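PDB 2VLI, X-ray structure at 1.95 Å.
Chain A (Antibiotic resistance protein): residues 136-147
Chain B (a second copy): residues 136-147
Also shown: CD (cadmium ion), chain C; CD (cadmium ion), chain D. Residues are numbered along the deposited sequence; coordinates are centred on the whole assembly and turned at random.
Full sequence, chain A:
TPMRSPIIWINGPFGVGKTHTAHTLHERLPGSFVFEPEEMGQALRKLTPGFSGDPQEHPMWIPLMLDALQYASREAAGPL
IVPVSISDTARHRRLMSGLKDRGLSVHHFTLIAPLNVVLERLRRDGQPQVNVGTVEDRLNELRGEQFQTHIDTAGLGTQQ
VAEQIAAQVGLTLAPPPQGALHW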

# COMPACT_ATOMS: atom_id res chain seq x y z
N GLU A 136 -7.37 3.21 -10.07
CA GLU A 136 -8.12 2.18 -9.41
C GLU A 136 -7.24 1.44 -8.41
O GLU A 136 -7.71 1.16 -7.32
CB GLU A 136 -8.78 1.21 -10.40
CG GLU A 136 -9.57 0.11 -9.69
CD GLU A 136 -10.88 0.57 -9.00
OE1 GLU A 136 -11.21 1.76 -8.97
OE2 GLU A 136 -11.61 -0.33 -8.48
N ASP A 137 -5.96 1.20 -8.71
CA ASP A 137 -5.04 0.54 -7.76
C ASP A 137 -4.97 1.36 -6.48
O ASP A 137 -4.97 0.82 -5.42
CB ASP A 137 -3.60 0.47 -8.27
CG ASP A 137 -3.37 -0.54 -9.35
OD1 ASP A 137 -4.17 -1.51 -9.46
OD2 ASP A 137 -2.33 -0.38 -10.05
N ARG A 138 -4.85 2.70 -6.62
CA ARG A 138 -4.77 3.58 -5.49
C ARG A 138 -6.02 3.55 -4.63
O ARG A 138 -5.95 3.55 -3.40
CB ARG A 138 -4.52 5.04 -5.93
CG ARG A 138 -4.39 5.98 -4.78
CD ARG A 138 -2.93 6.33 -4.54
NE ARG A 138 -2.07 5.13 -4.59
CZ ARG A 138 -1.07 4.93 -5.46
NH1 ARG A 138 -0.38 3.78 -5.41
NH2 ARG A 138 -0.74 5.86 -6.37
N LEU A 139 -7.18 3.59 -5.28
CA LEU A 139 -8.44 3.61 -4.58
C LEU A 139 -8.65 2.26 -3.85
O LEU A 139 -9.17 2.22 -2.75
CB LEU A 139 -9.57 3.82 -5.55
CG LEU A 139 -9.52 5.14 -6.35
CD1 LEU A 139 -10.83 5.31 -7.07
CD2 LEU A 139 -9.16 6.34 -5.50
N ASN A 140 -8.24 1.19 -4.49
CA ASN A 140 -8.28 -0.16 -3.88
C ASN A 140 -7.38 -0.20 -2.65
O ASN A 140 -7.78 -0.72 -1.61
CB ASN A 140 -7.86 -1.19 -4.92
CG ASN A 140 -8.99 -1.60 -5.84
OD1 ASN A 140 -10.15 -1.44 -5.51
ND2 ASN A 140 -8.65 -2.11 -7.01
N GLU A 141 -6.18 0.40 -2.74
CA GLU A 141 -5.27 0.47 -1.56
C GLU A 141 -5.86 1.25 -0.40
O GLU A 141 -5.80 0.80 0.74
CB GLU A 141 -3.88 1.02 -1.87
CG GLU A 141 -3.09 1.31 -0.54
CD GLU A 141 -1.58 1.35 -0.63
OE1 GLU A 141 -1.09 1.64 -1.73
OE2 GLU A 141 -0.91 1.14 0.48
N LEU A 142 -6.50 2.41 -0.68
CA LEU A 142 -7.11 3.17 0.38
C LEU A 142 -8.25 2.49 1.17
O LEU A 142 -8.54 2.87 2.31
CB LEU A 142 -7.61 4.54 -0.17
CG LEU A 142 -6.50 5.48 -0.68
CD1 LEU A 142 -7.04 6.77 -1.40
CD2 LEU A 142 -5.66 5.88 0.45
N ARG A 143 -8.92 1.56 0.52
CA ARG A 143 -9.97 0.75 1.11
C ARG A 143 -9.45 -0.30 2.10
O ARG A 143 -10.25 -0.94 2.76
CB ARG A 143 -10.75 0.05 0.05
CG ARG A 143 -11.72 0.92 -0.76
CD ARG A 143 -12.25 0.08 -1.89
NE ARG A 143 -13.17 0.83 -2.74
CZ ARG A 143 -14.47 0.99 -2.49
NH1 ARG A 143 -15.04 0.43 -1.45
NH2 ARG A 143 -15.21 1.74 -3.32
N GLY A 144 -8.13 -0.44 2.22
CA GLY A 144 -7.54 -1.34 3.22
C GLY A 144 -7.84 -0.85 4.62
O GLY A 144 -7.88 0.36 4.85
N GLU A 145 -7.98 -1.76 5.58
CA GLU A 145 -8.22 -1.34 6.95
C GLU A 145 -7.06 -0.62 7.63
O GLU A 145 -7.28 -0.00 8.63
CB GLU A 145 -8.87 -2.42 7.80
CG GLU A 145 -10.23 -2.78 7.33
CD GLU A 145 -11.20 -1.58 7.27
OE1 GLU A 145 -11.27 -0.76 8.15
OE2 GLU A 145 -11.95 -1.53 6.34
N GLN A 146 -5.84 -0.68 7.09
CA GLN A 146 -4.73 0.13 7.64
C GLN A 146 -5.04 1.67 7.49
O GLN A 146 -4.48 2.53 8.16
CB GLN A 146 -3.42 -0.20 6.91
CG GLN A 146 -3.22 0.30 5.44
CD GLN A 146 -3.85 -0.58 4.39
OE1 GLN A 146 -4.73 -1.38 4.70
NE2 GLN A 146 -3.40 -0.45 3.12
N PHE A 147 -6.01 1.96 6.66
CA PHE A 147 -6.45 3.38 6.42
C PHE A 147 -7.77 3.80 7.16
O PHE A 147 -8.25 4.89 6.97
CB PHE A 147 -6.56 3.61 4.90
CG PHE A 147 -5.26 3.88 4.23
CD1 PHE A 147 -4.54 5.02 4.54
CD2 PHE A 147 -4.75 3.01 3.28
CE1 PHE A 147 -3.29 5.22 3.94
CE2 PHE A 147 -3.55 3.23 2.66
CZ PHE A 147 -2.81 4.36 3.00
N GLU B 136 -0.04 -6.37 11.20
CA GLU B 136 -1.43 -6.25 10.87
C GLU B 136 -1.62 -5.22 9.76
O GLU B 136 -2.41 -5.48 8.86
CB GLU B 136 -2.30 -5.94 12.09
CG GLU B 136 -3.78 -5.81 11.72
CD GLU B 136 -4.49 -7.13 11.35
OE1 GLU B 136 -3.88 -8.20 11.27
OE2 GLU B 136 -5.75 -7.08 11.13
N ASP B 137 -0.87 -4.12 9.75
CA ASP B 137 -0.97 -3.11 8.68
C ASP B 137 -0.67 -3.77 7.34
O ASP B 137 -1.32 -3.51 6.38
CB ASP B 137 0.05 -1.98 8.81
CG ASP B 137 -0.24 -1.00 9.90
OD1 ASP B 137 -1.42 -0.88 10.32
OD2 ASP B 137 0.74 -0.30 10.29
N ARG B 138 0.39 -4.60 7.30
CA ARG B 138 0.78 -5.28 6.10
C ARG B 138 -0.29 -6.24 5.60
O ARG B 138 -0.55 -6.32 4.39
CB ARG B 138 2.09 -6.08 6.30
CG ARG B 138 2.55 -6.76 5.06
CD ARG B 138 3.70 -6.00 4.42
NE ARG B 138 3.43 -4.55 4.38
CZ ARG B 138 4.16 -3.61 4.99
NH1 ARG B 138 3.80 -2.32 4.89
NH2 ARG B 138 5.27 -3.93 5.68
N LEU B 139 -0.85 -7.02 6.51
CA LEU B 139 -1.85 -7.99 6.15
C LEU B 139 -3.13 -7.28 5.64
O LEU B 139 -3.78 -7.74 4.72
CB LEU B 139 -2.20 -8.84 7.35
CG LEU B 139 -1.03 -9.64 7.95
CD1 LEU B 139 -1.59 -10.61 8.97
CD2 LEU B 139 -0.15 -10.32 6.92
N ASN B 140 -3.46 -6.18 6.27
CA ASN B 140 -4.59 -5.33 5.84
C ASN B 140 -4.34 -4.80 4.44
O ASN B 140 -5.23 -4.83 3.59
CB ASN B 140 -4.78 -4.21 6.85
CG ASN B 140 -5.59 -4.62 8.06
OD1 ASN B 140 -6.32 -5.59 8.02
ND2 ASN B 140 -5.43 -3.90 9.15
N GLU B 141 -3.10 -4.36 4.16
CA GLU B 141 -2.74 -3.89 2.78
C GLU B 141 -2.88 -4.98 1.74
O GLU B 141 -3.44 -4.74 0.66
CB GLU B 141 -1.36 -3.26 2.67
CG GLU B 141 -0.97 -3.04 1.16
CD GLU B 141 0.07 -2.00 0.86
OE1 GLU B 141 0.88 -1.73 1.76
OE2 GLU B 141 0.09 -1.49 -0.35
N LEU B 142 -2.41 -6.21 2.04
CA LEU B 142 -2.54 -7.29 1.10
C LEU B 142 -3.97 -7.71 0.69
O LEU B 142 -4.18 -8.30 -0.37
CB LEU B 142 -1.75 -8.54 1.59
CG LEU B 142 -0.24 -8.35 1.70
CD1 LEU B 142 0.51 -9.56 2.39
CD2 LEU B 142 0.31 -8.16 0.36
N ARG B 143 -4.91 -7.46 1.58
CA ARG B 143 -6.32 -7.71 1.38
C ARG B 143 -6.97 -6.71 0.41
O ARG B 143 -8.12 -6.90 0.04
CB ARG B 143 -7.07 -7.65 2.67
CG ARG B 143 -6.88 -8.86 3.59
CD ARG B 143 -7.54 -8.52 4.90
NE ARG B 143 -7.40 -9.61 5.88
CZ ARG B 143 -8.20 -10.67 5.95
NH1 ARG B 143 -9.25 -10.79 5.15
NH2 ARG B 143 -7.96 -11.63 6.85
N GLY B 144 -6.23 -5.69 -0.04
CA GLY B 144 -6.73 -4.75 -1.05
C GLY B 144 -6.94 -5.46 -2.37
O GLY B 144 -6.17 -6.36 -2.71
N GLU B 145 -7.92 -5.03 -3.16
CA GLU B 145 -8.13 -5.64 -4.45
C GLU B 145 -7.03 -5.39 -5.48
O GLU B 145 -6.99 -6.09 -6.46
CB GLU B 145 -9.54 -5.43 -5.00
CG GLU B 145 -10.57 -6.09 -4.16
CD GLU B 145 -10.34 -7.61 -3.98
OE1 GLU B 145 -10.03 -8.33 -4.91
OE2 GLU B 145 -10.57 -8.08 -2.91
N GLN B 146 -6.12 -4.42 -5.27
CA GLN B 146 -4.95 -4.26 -6.16
C GLN B 146 -4.04 -5.54 -6.11
O GLN B 146 -3.22 -5.82 -6.99
CB GLN B 146 -4.14 -3.03 -5.76
CG GLN B 146 -3.28 -3.08 -4.44
CD GLN B 146 -4.06 -2.79 -3.18
OE1 GLN B 146 -5.28 -2.90 -3.17
NE2 GLN B 146 -3.35 -2.42 -2.09
N PHE B 147 -4.25 -6.34 -5.09
CA PHE B 147 -3.48 -7.62 -4.91
C PHE B 147 -4.24 -8.92 -5.33
O PHE B 147 -3.73 -10.01 -5.14
CB PHE B 147 -3.00 -7.70 -3.44
CG PHE B 147 -1.79 -6.89 -3.16
CD1 PHE B 147 -0.58 -7.21 -3.76
CD2 PHE B 147 -1.83 -5.82 -2.28
CE1 PHE B 147 0.53 -6.40 -3.52
CE2 PHE B 147 -0.73 -5.06 -2.01
CZ PHE B 147 0.47 -5.36 -2.65
CD CD C . -13.32 0.26 6.92
CD CD D . -10.35 -10.36 -3.32
O HOH W 1 -9.44 -2.96 -2.07
O HOH W 2 -4.54 -1.82 0.74
O HOH W 3 -7.79 -4.40 4.69

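Interfaces can be held without direct hydrogen bonds, by close packing and ordered water. The paired stretches of this antibiotic resistance protein are a compact example. An exact two-fold axis relates the copies, so every contact met along chain B recurs with the chains exchanged. The two segments together bury 498 Å², and no hydrogen bond passes directly between them.

In chain B the helix comes first. Asp B137 lies against Gln A146; its OD1 and its backbone O each stand 4.0 Å from Gln A146 CB, a packing contact. Leu B139 is buried but makes no contact across the axis.

One turn on from Asp B137, Asn B140 points toward chain A. Its CG packs 4.0 Å from Glu A145 CB, and its CB lies 3.6 Å from Gln A146 OE1. Its backbone works as well: water 3 donates to Asn B140 O (2.8 Å) and accepts from Glu A145 N (2.8 Å), so a helix carbonyl is joined to an amide of the partner's 3-10 segment.

Glu B141 reaches the axis with an extended side chain, chi1 and chi2 both t. Its OE2 comes 2.9 Å from Glu A141 OE2, a close approach of like charges that is not counted as a hydrogen bond; both oxygens also have hydrogen-bonding partners elsewhere in the structure. Nearby, water 2 gathers four groups, donating to Glu B141 O (3.1 Å) and Glu A141 O (2.9 Å) and accepting from Gln B146 NE2 (3.1 Å) and Gln A146 NE2 (3.0 Å). Leu B142, also buried, points away from the partner.

Gly B144 then brings the backbone close, its CA 4.2 Å from Asn A140 O. Glycine fits here because a CB would lie only 2.1 Å from Gln B146 OE1 of its own chain. Glu B145 has two roles: its N donates to water 1 (2.8 Å), which in turn donates to Asn A140 O (2.8 Å), while its carboxylate leads away and binds the cadmium ion of chain D through OE1 (2.6 Å) and OE2 (2.3 Å).

Gln B146 has the most surface covered by the partner, 80 Å². Folded by chi1 p and chi2 m, it sets NE2 3.5 Å from Glu A141 CB and OE1 3.4 Å from Glu A141 N, at an angle too poor for a hydrogen bond. Glu A141 N instead donates to Asp A137 O (3.0 Å) within its helix. Glutamine thus combines packing bulk with a donor for the shared water.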